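Local coordinates for protein PTS-dependent dihydroxyacetone kinase, ADP-binding subunit DhaL (Lactococcus lactis subsp. lactis, PDB 3CR3) that relays a phosphoryl group from DhaM through its bound ADP, as ATP, to dihydroxyacetone held on DhaK, at residues G12-S26 with H37-M49. Residues are numbered along the deposited sequence; the frame is centred on the assembly and turned at random.
Sequences GKFNEKIQENKAYLS and HGANMARGMSETM. With ADP (adenosine-5'-diphosphate), chain G.
Selenomethionine Met45 lies along the edge of the Phe14 ring, its SE 4.8 Å from the ring centroid and 75° off the ring normal, which makes this a Met-aromatic contact of the edge type. The two side chains cross at about a right angle. Bends at chi2 and chi3 fold Met45 back so that its CE also reaches Phe14 CD2, while CE of Met41 meets the same ring at CZ, close to the ring plane. Ile18 CG1 covers one face of the ring, and CG2 of Ile18 rests on the backbone carbonyl of Met41. Further along, Asn15 slides between Met45 and Met49, running opposite to both; with CG anti to the backbone N, its OD1 sits 3.3 Å from Met45 CB and its ND2 beside Met49 CG.

An almost straight bond (178°) from Gln19 NE2 to Asn15 OD1, one turn back on the same helix, holds the Gln19 amide. The less straight bond from Gln19 NE2 to Ala42 O, 2.9 Å, crosses to helix 37-54. Ala42 O thus accepts from Gln19 NE2 and Ser46 N on opposite faces of its plane. An angle of 146° between the axes of segments 12-20 and 37-49 describes a roughly antiparallel helix pair within the all-helical DhaL fold. The following helix 22-28 comes closer, its axis 6.9 Å from that of 37-49 against 8.8 Å for 12-20. There, glycine permits Gly38 CA to lie 3.2 Å from Lys22 O in a CA-H...O contact, pressed against Leu25 CB. Ala39 N donates to Ser26 OG, tying helix 22-28 to the first turn of helix 37-54, whose His37 ND1 and Asn40 ND2 both donate to the ADP alpha-phosphate oxygen O2A. Met41 CG packs on one face of the His37 imidazole, and Ser179 hydrogen-bonds its NE2.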
ATOM      1  N   GLY A  12      38.990  -0.283 -10.592  1.00 17.20           N
ATOM      2  CA  GLY A  12      39.670  -0.597  -9.337  1.00 17.45           C
ATOM      3  C   GLY A  12      39.808   0.641  -8.468  1.00 17.81           C
ATOM      4  O   GLY A  12      39.512   0.593  -7.277  1.00 17.58           O
ATOM      5  N   LYS A  13      40.257   1.745  -9.074  1.00 17.87           N
ATOM      6  CA  LYS A  13      40.356   3.033  -8.384  1.00 18.29           C
ATOM      7  C   LYS A  13      39.001   3.548  -7.929  1.00 18.17           C
ATOM      8  O   LYS A  13      38.898   4.121  -6.855  1.00 18.23           O
ATOM      9  CB  LYS A  13      41.034   4.084  -9.261  1.00 18.31           C
ATOM     10  CG  LYS A  13      42.540   3.893  -9.404  1.00 20.44           C
ATOM     11  CD  LYS A  13      43.138   5.032 -10.213  1.00 24.03           C
ATOM     12  CE  LYS A  13      44.655   4.912 -10.272  1.00 27.60           C
ATOM     13  NZ  LYS A  13      45.270   5.022  -8.916  1.00 30.05           N
ATOM     14  N   PHE A  14      37.972   3.361  -8.762  1.00 18.19           N
ATOM     15  CA  PHE A  14      36.588   3.683  -8.403  1.00 17.21           C
ATOM     16  C   PHE A  14      36.115   2.851  -7.199  1.00 17.58           C
ATOM     17  O   PHE A  14      35.620   3.405  -6.220  1.00 16.90           O
ATOM     18  CB  PHE A  14      35.650   3.512  -9.607  1.00 16.55           C
ATOM     19  CG  PHE A  14      34.193   3.720  -9.280  1.00 15.75           C
ATOM     20  CD1 PHE A  14      33.741   4.937  -8.749  1.00 16.42           C
ATOM     21  CD2 PHE A  14      33.272   2.714  -9.506  1.00 13.38           C
ATOM     22  CE1 PHE A  14      32.396   5.127  -8.445  1.00 15.64           C
ATOM     23  CE2 PHE A  14      31.913   2.898  -9.220  1.00 14.11           C
ATOM     24  CZ  PHE A  14      31.476   4.090  -8.685  1.00 13.84           C
ATOM     25  N   ASN A  15      36.281   1.530  -7.264  1.00 17.93           N
ATOM     26  CA  ASN A  15      36.000   0.673  -6.106  1.00 18.33           C
ATOM     27  C   ASN A  15      36.693   1.171  -4.834  1.00 19.20           C
ATOM     28  O   ASN A  15      36.088   1.160  -3.766  1.00 19.64           O
ATOM     29  CB  ASN A  15      36.394  -0.777  -6.386  1.00 18.27           C
ATOM     30  CG  ASN A  15      36.093  -1.710  -5.219  1.00 17.04           C
ATOM     31  OD1 ASN A  15      34.992  -1.721  -4.676  1.00 16.09           O
ATOM     32  ND2 ASN A  15      37.084  -2.511  -4.838  1.00 15.55           N
ATOM     33  N   GLU A  16      37.948   1.612  -4.961  1.00 19.64           N
ATOM     34  CA  GLU A  16      38.717   2.148  -3.831  1.00 21.25           C
ATOM     35  C   GLU A  16      38.093   3.417  -3.241  1.00 20.78           C
ATOM     36  O   GLU A  16      37.973   3.538  -2.035  1.00 20.87           O
ATOM     37  CB  GLU A  16      40.177   2.417  -4.225  1.00 20.78           C
ATOM     38  CG  GLU A  16      41.061   1.182  -4.310  1.00 22.57           C
ATOM     39  CD  GLU A  16      42.386   1.448  -5.015  1.00 23.81           C
ATOM     40  OE1 GLU A  16      42.887   2.606  -4.970  1.00 27.99           O
ATOM     41  OE2 GLU A  16      42.938   0.495  -5.620  1.00 27.00           O
ATOM     42  N   LYS A  17      37.713   4.364  -4.098  1.00 20.79           N
ATOM     43  CA  LYS A  17      37.008   5.571  -3.649  1.00 20.62           C
ATOM     44  C   LYS A  17      35.689   5.226  -2.969  1.00 19.64           C
ATOM     45  O   LYS A  17      35.298   5.875  -1.998  1.00 19.42           O
ATOM     46  CB  LYS A  17      36.726   6.486  -4.834  1.00 20.99           C
ATOM     47  CG  LYS A  17      37.941   7.194  -5.388  1.00 23.83           C
ATOM     48  CD  LYS A  17      38.347   8.357  -4.504  1.00 27.39           C
ATOM     49  CE  LYS A  17      39.401   9.209  -5.160  1.00 28.99           C
ATOM     50  NZ  LYS A  17      39.597  10.487  -4.397  1.00 32.40           N
ATOM     51  N   ILE A  18      35.009   4.213  -3.500  1.00 18.82           N
ATOM     52  CA  ILE A  18      33.716   3.764  -2.983  1.00 18.41           C
ATOM     53  C   ILE A  18      33.861   3.146  -1.587  1.00 18.74           C
ATOM     54  O   ILE A  18      33.132   3.517  -0.667  1.00 18.30           O
ATOM     55  CB  ILE A  18      33.024   2.761  -3.953  1.00 17.94           C
ATOM     56  CG1 ILE A  18      32.467   3.486  -5.194  1.00 17.85           C
ATOM     57  CG2 ILE A  18      31.941   1.970  -3.243  1.00 16.52           C
ATOM     58  CD1 ILE A  18      31.416   4.544  -4.903  1.00 14.56           C
ATOM     59  N   GLN A  19      34.800   2.213  -1.442  1.00 19.05           N
ATOM     60  CA  GLN A  19      35.090   1.586  -0.137  1.00 19.26           C
ATOM     61  C   GLN A  19      35.567   2.602   0.895  1.00 19.77           C
ATOM     62  O   GLN A  19      35.146   2.554   2.047  1.00 19.89           O
ATOM     63  CB  GLN A  19      36.146   0.479  -0.283  1.00 19.41           C
ATOM     64  CG  GLN A  19      35.793  -0.613  -1.289  1.00 18.61           C
ATOM     65  CD  GLN A  19      34.507  -1.336  -0.964  1.00 17.36           C
ATOM     66  OE1 GLN A  19      34.094  -1.401   0.187  1.00 17.86           O
ATOM     67  NE2 GLN A  19      33.873  -1.900  -1.983  1.00 19.18           N
ATOM     68  N   GLU A  20      36.441   3.516   0.477  1.00 20.15           N
ATOM     69  CA  GLU A  20      36.960   4.555   1.364  1.00 21.17           C
ATOM     70  C   GLU A  20      35.856   5.461   1.900  1.00 20.44           C
ATOM     71  O   GLU A  20      35.823   5.773   3.094  1.00 20.34           O
ATOM     72  CB  GLU A  20      38.034   5.395   0.659  1.00 21.36           C
ATOM     73  CG  GLU A  20      39.398   4.681   0.488  1.00 23.64           C
ATOM     74  CD  GLU A  20      40.445   5.532  -0.237  1.00 24.33           C
ATOM     75  OE1 GLU A  20      40.085   6.594  -0.804  1.00 29.46           O
ATOM     76  OE2 GLU A  20      41.631   5.131  -0.242  1.00 28.22           O
ATOM     77  N   ASN A  21      34.955   5.873   1.011  1.00 19.62           N
ATOM     78  CA  ASN A  21      33.918   6.841   1.342  1.00 18.80           C
ATOM     79  C   ASN A  21      32.524   6.279   1.563  1.00 18.25           C
ATOM     80  O   ASN A  21      31.550   7.030   1.472  1.00 17.73           O
ATOM     81  CB  ASN A  21      33.858   7.909   0.248  1.00 18.68           C
ATOM     82  CG  ASN A  21      35.153   8.638   0.090  1.00 18.36           C
ATOM     83  OD1 ASN A  21      35.520   9.436   0.941  1.00 18.81           O
ATOM     84  ND2 ASN A  21      35.867   8.375  -1.010  1.00 17.60           N
ATOM     85  N   LYS A  22      32.416   4.986   1.874  1.00 17.98           N
ATOM     86  CA  LYS A  22      31.099   4.336   1.998  1.00 18.20           C
ATOM     87  C   LYS A  22      30.204   4.863   3.117  1.00 17.66           C
ATOM     88  O   LYS A  22      29.005   5.058   2.907  1.00 17.59           O
ATOM     89  CB  LYS A  22      31.196   2.801   2.026  1.00 18.01           C
ATOM     90  CG  LYS A  22      31.875   2.179   3.244  1.00 19.03           C
ATOM     91  CD  LYS A  22      31.909   0.659   3.097  1.00 19.62           C
ATOM     92  CE  LYS A  22      32.350  -0.034   4.384  1.00 23.92           C
ATOM     93  NZ  LYS A  22      32.580  -1.502   4.150  1.00 25.96           N
ATOM     94  N   ALA A  23      30.771   5.096   4.298  1.00 17.30           N
ATOM     95  CA  ALA A  23      30.014   5.697   5.400  1.00 16.81           C
ATOM     96  C   ALA A  23      29.501   7.071   4.974  1.00 16.31           C
ATOM     97  O   ALA A  23      28.363   7.408   5.250  1.00 16.69           O
ATOM     98  CB  ALA A  23      30.876   5.810   6.665  1.00 16.17           C
ATOM     99  N   TYR A  24      30.343   7.852   4.298  1.00 16.00           N
ATOM    100  CA  TYR A  24      29.952   9.204   3.867  1.00 15.77           C
ATOM    101  C   TYR A  24      28.777   9.183   2.875  1.00 16.09           C
ATOM    102  O   TYR A  24      27.816   9.942   3.023  1.00 15.48           O
ATOM    103  CB  TYR A  24      31.153   9.990   3.317  1.00 15.58           C
ATOM    104  CG  TYR A  24      30.807  11.399   2.859  1.00 14.78           C
ATOM    105  CD1 TYR A  24      30.365  12.355   3.768  1.00 14.16           C
ATOM    106  CD2 TYR A  24      30.911  11.761   1.523  1.00 14.89           C
ATOM    107  CE1 TYR A  24      30.038  13.655   3.358  1.00 16.10           C
ATOM    108  CE2 TYR A  24      30.585  13.066   1.094  1.00 16.04           C
ATOM    109  CZ  TYR A  24      30.140  13.998   2.020  1.00 15.47           C
ATOM    110  OH  TYR A  24      29.826  15.273   1.619  1.00 14.76           O
ATOM    111  N   LEU A  25      28.825   8.276   1.902  1.00 15.65           N
ATOM    112  CA  LEU A  25      27.723   8.133   0.952  1.00 15.95           C
ATOM    113  C   LEU A  25      26.395   7.737   1.584  1.00 16.00           C
ATOM    114  O   LEU A  25      25.348   8.240   1.195  1.00 15.76           O
ATOM    115  CB  LEU A  25      28.095   7.146  -0.156  1.00 15.61           C
ATOM    116  CG  LEU A  25      29.221   7.608  -1.068  1.00 15.00           C
ATOM    117  CD1 LEU A  25      29.685   6.438  -1.869  1.00 13.52           C
ATOM    118  CD2 LEU A  25      28.689   8.726  -1.987  1.00 12.92           C
ATOM    119  N   SER A  26      26.434   6.815   2.542  1.00 16.48           N
ATOM    120  CA  SER A  26      25.233   6.439   3.279  1.00 17.15           C
ATOM    121  C   SER A  26      24.750   7.596   4.174  1.00 17.64           C
ATOM    122  O   SER A  26      23.560   7.751   4.409  1.00 18.39           O
ATOM    123  CB  SER A  26      25.511   5.196   4.122  1.00 17.37           C
ATOM    124  OG  SER A  26      25.811   4.095   3.291  1.00 17.70           O
ATOM    125  N   HIS A  37      23.106   4.192   0.498  1.00 14.82           N
ATOM    126  CA  HIS A  37      23.790   4.295  -0.803  1.00 14.23           C
ATOM    127  C   HIS A  37      25.239   3.803  -0.784  1.00 14.94           C
ATOM    128  O   HIS A  37      25.644   3.079  -1.684  1.00 15.03           O
ATOM    129  CB  HIS A  37      23.719   5.700  -1.432  1.00 13.60           C
ATOM    130  CG  HIS A  37      24.329   5.768  -2.804  1.00 11.32           C
ATOM    131  ND1 HIS A  37      23.863   5.025  -3.866  1.00 11.66           N
ATOM    132  CD2 HIS A  37      25.376   6.482  -3.283  1.00 13.61           C
ATOM    133  CE1 HIS A  37      24.579   5.294  -4.945  1.00 10.16           C
ATOM    134  NE2 HIS A  37      25.511   6.169  -4.614  1.00 12.89           N
ATOM    135  N   GLY A  38      26.007   4.223   0.224  1.00 15.06           N
ATOM    136  CA  GLY A  38      27.389   3.790   0.397  1.00 15.59           C
ATOM    137  C   GLY A  38      27.539   2.289   0.555  1.00 16.21           C
ATOM    138  O   GLY A  38      28.370   1.677  -0.120  1.00 16.01           O
ATOM    139  N   ALA A  39      26.743   1.708   1.454  1.00 17.14           N
ATOM    140  CA  ALA A  39      26.634   0.252   1.626  1.00 17.90           C
ATOM    141  C   ALA A  39      26.309  -0.467   0.306  1.00 18.62           C
ATOM    142  O   ALA A  39      26.970  -1.446  -0.040  1.00 19.04           O
ATOM    143  CB  ALA A  39      25.565  -0.059   2.653  1.00 18.42           C
ATOM    144  N   ASN A  40      25.291   0.037  -0.410  1.00 18.34           N
ATOM    145  CA  ASN A  40      24.841  -0.470  -1.714  1.00 18.13           C
ATOM    146  C   ASN A  40      25.984  -0.525  -2.733  1.00 18.36           C
ATOM    147  O   ASN A  40      26.245  -1.567  -3.348  1.00 18.46           O
ATOM    148  CB  ASN A  40      23.738   0.444  -2.292  1.00 18.06           C
ATOM    149  CG  ASN A  40      22.335   0.163  -1.723  1.00 18.93           C
ATOM    150  OD1 ASN A  40      22.103  -0.824  -1.027  1.00 19.28           O
ATOM    151  ND2 ASN A  40      21.384   1.039  -2.058  1.00 18.35           N
HETATM  152  N   MSE A  41      26.639   0.622  -2.918  1.00 18.15           N
HETATM  153  CA  MSE A  41      27.757   0.756  -3.843  1.00 18.20           C
HETATM  154  C   MSE A  41      29.000  -0.049  -3.436  1.00 18.20           C
HETATM  155  O   MSE A  41      29.718  -0.544  -4.312  1.00 17.89           O
HETATM  156  CB  MSE A  41      28.122   2.230  -4.041  1.00 18.33           C
HETATM  157  CG  MSE A  41      27.027   3.075  -4.730  1.00 17.13           C
HETATM  158 SE   MSE A  41      26.475   2.398  -6.487  1.00 24.12          SE
HETATM  159  CE  MSE A  41      28.161   2.795  -7.414  1.00 19.97           C
ATOM    160  N   ALA A  42      29.265  -0.148  -2.129  1.00 17.93           N
ATOM    161  CA  ALA A  42      30.408  -0.917  -1.626  1.00 18.72           C
ATOM    162  C   ALA A  42      30.274  -2.388  -1.963  1.00 19.02           C
ATOM    163  O   ALA A  42      31.221  -3.001  -2.463  1.00 19.00           O
ATOM    164  CB  ALA A  42      30.601  -0.731  -0.134  1.00 18.45           C
ATOM    165  N   ARG A  43      29.093  -2.929  -1.692  1.00 19.80           N
ATOM    166  CA  ARG A  43      28.716  -4.300  -2.057  1.00 21.08           C
ATOM    167  C   ARG A  43      28.853  -4.518  -3.566  1.00 20.09           C
ATOM    168  O   ARG A  43      29.561  -5.422  -4.020  1.00 19.87           O
ATOM    169  CB  ARG A  43      27.274  -4.542  -1.619  1.00 20.93           C
ATOM    170  CG  ARG A  43      26.682  -5.907  -1.929  1.00 23.48           C
ATOM    171  CD  ARG A  43      25.367  -6.104  -1.156  1.00 24.15           C
ATOM    172  NE  ARG A  43      25.522  -5.822   0.277  1.00 31.63           N
ATOM    173  CZ  ARG A  43      24.924  -4.825   0.940  1.00 33.19           C
ATOM    174  NH1 ARG A  43      24.094  -3.996   0.322  1.00 32.92           N
ATOM    175  NH2 ARG A  43      25.156  -4.669   2.244  1.00 34.44           N
ATOM    176  N   GLY A  44      28.190  -3.665  -4.338  1.00 19.09           N
ATOM    177  CA  GLY A  44      28.164  -3.809  -5.780  1.00 18.31           C
ATOM    178  C   GLY A  44      29.537  -3.750  -6.417  1.00 17.83           C
ATOM    179  O   GLY A  44      29.826  -4.512  -7.340  1.00 16.82           O
HETATM  180  N   MSE A  45      30.376  -2.836  -5.930  1.00 17.86           N
HETATM  181  CA  MSE A  45      31.702  -2.658  -6.494  1.00 18.44           C
HETATM  182  C   MSE A  45      32.712  -3.693  -5.977  1.00 18.81           C
HETATM  183  O   MSE A  45      33.619  -4.089  -6.714  1.00 18.47           O
HETATM  184  CB  MSE A  45      32.204  -1.219  -6.326  1.00 19.19           C
HETATM  185  CG  MSE A  45      31.563  -0.222  -7.315  1.00 18.28           C
HETATM  186 SE   MSE A  45      31.746  -0.767  -9.205  1.00 23.65          SE
HETATM  187  CE  MSE A  45      33.666  -0.867  -9.331  1.00 17.76           C
ATOM    188  N   SER A  46      32.547  -4.144  -4.736  1.00 19.02           N
ATOM    189  CA  SER A  46      33.376  -5.254  -4.237  1.00 19.66           C
ATOM    190  C   SER A  46      33.102  -6.495  -5.074  1.00 19.54           C
ATOM    191  O   SER A  46      34.020  -7.084  -5.616  1.00 19.64           O
ATOM    192  CB  SER A  46      33.130  -5.529  -2.755  1.00 19.65           C
ATOM    193  OG  SER A  46      31.749  -5.510  -2.474  1.00 21.96           O
ATOM    194  N   GLU A  47      31.828  -6.846  -5.209  1.00 20.13           N
ATOM    195  CA  GLU A  47      31.395  -7.921  -6.092  1.00 20.84           C
ATOM    196  C   GLU A  47      31.840  -7.752  -7.543  1.00 21.61           C
ATOM    197  O   GLU A  47      32.282  -8.722  -8.155  1.00 22.34           O
ATOM    198  CB  GLU A  47      29.884  -8.108  -5.996  1.00 20.62           C
ATOM    199  CG  GLU A  47      29.450  -8.689  -4.659  1.00 21.09           C
ATOM    200  CD  GLU A  47      30.075 -10.057  -4.390  1.00 21.75           C
ATOM    201  OE1 GLU A  47      29.922 -10.960  -5.244  1.00 22.01           O
ATOM    202  OE2 GLU A  47      30.718 -10.222  -3.332  1.00 22.16           O
ATOM    203  N   THR A  48      31.745  -6.531  -8.083  1.00 22.23           N
ATOM    204  CA  THR A  48      32.235  -6.233  -9.430  1.00 22.78           C
ATOM    205  C   THR A  48      33.722  -6.576  -9.584  1.00 23.54           C
ATOM    206  O   THR A  48      34.104  -7.288 -10.506  1.00 22.95           O
ATOM    207  CB  THR A  48      31.970  -4.756  -9.833  1.00 22.67           C
ATOM    208  OG1 THR A  48      30.562  -4.550  -9.962  1.00 22.13           O
ATOM    209  CG2 THR A  48      32.635  -4.420 -11.166  1.00 23.07           C
HETATM  210  N   MSE A  49      34.548  -6.085  -8.665  1.00 24.84           N
HETATM  211  CA  MSE A  49      35.988  -6.324  -8.741  1.00 26.26           C
HETATM  212  C   MSE A  49      36.333  -7.812  -8.585  1.00 26.79           C
HETATM  213  O   MSE A  49      37.272  -8.298  -9.227  1.00 26.75           O
HETATM  214  CB  MSE A  49      36.756  -5.463  -7.739  1.00 26.32           C
HETATM  215  CG  MSE A  49      36.629  -3.952  -7.966  1.00 28.48           C
HETATM  216 SE   MSE A  49      36.746  -3.355  -9.831  1.00 33.42          SE
HETATM  217  CE  MSE A  49      38.637  -3.810 -10.126  1.00 29.75           C
TER
HETATM  218  PB  ADP G1211      17.657   3.938  -3.087  1.00 15.60           P
HETATM  219  O1B ADP G1211      17.995   3.549  -1.684  1.00 15.51           O
HETATM  220  O2B ADP G1211      16.757   2.963  -3.765  1.00 13.87           O
HETATM  221  O3B ADP G1211      17.193   5.389  -3.225  1.00 14.19           O
HETATM  222  PA  ADP G1211      20.505   4.384  -3.442  1.00 14.17           P
HETATM  223  O1A ADP G1211      20.450   5.007  -2.089  1.00 13.91           O
HETATM  224  O2A ADP G1211      21.527   3.289  -3.637  1.00 16.69           O
HETATM  225  O3A ADP G1211      19.050   3.840  -3.912  1.00 14.44           O
HETATM  226  O5' ADP G1211      20.767   5.526  -4.554  1.00 15.92           O
HETATM  227  C5' ADP G1211      20.176   6.822  -4.420  1.00 15.07           C
HETATM  228  C4' ADP G1211      20.599   7.638  -5.623  1.00 14.79           C
HETATM  229  O4' ADP G1211      20.019   7.136  -6.834  1.00 16.42           O
HETATM  230  C3' ADP G1211      20.156   9.088  -5.541  1.00 14.89           C
HETATM  231  O3' ADP G1211      21.130   9.832  -4.808  1.00 14.91           O
HETATM  232  C2' ADP G1211      20.055   9.517  -7.003  1.00 14.36           C
HETATM  233  O2' ADP G1211      21.263  10.099  -7.499  1.00 10.96           O
HETATM  234  C1' ADP G1211      19.866   8.208  -7.758  1.00 17.13           C
HETATM  235  N9  ADP G1211      18.496   8.139  -8.297  1.00 18.66           N
HETATM  236  C8  ADP G1211      17.413   7.753  -7.587  1.00 18.23           C
HETATM  237  N7  ADP G1211      16.314   7.793  -8.355  1.00 17.35           N
HETATM  238  C5  ADP G1211      16.696   8.220  -9.574  1.00 17.86           C
HETATM  239  C6  ADP G1211      16.019   8.493 -10.854  1.00 16.54           C
HETATM  240  N6  ADP G1211      14.692   8.281 -10.951  1.00 17.11           N
HETATM  241  N1  ADP G1211      16.769   8.924 -11.893  1.00 17.92           N
HETATM  242  C2  ADP G1211      18.100   9.111 -11.796  1.00 17.00           C
HETATM  243  N3  ADP G1211      18.772   8.890 -10.665  1.00 16.87           N
HETATM  244  C4  ADP G1211      18.134   8.457  -9.540  1.00 17.73           C
HETATM  245  O   HOH W   1      32.510  -3.706   0.578  1.00 29.58           O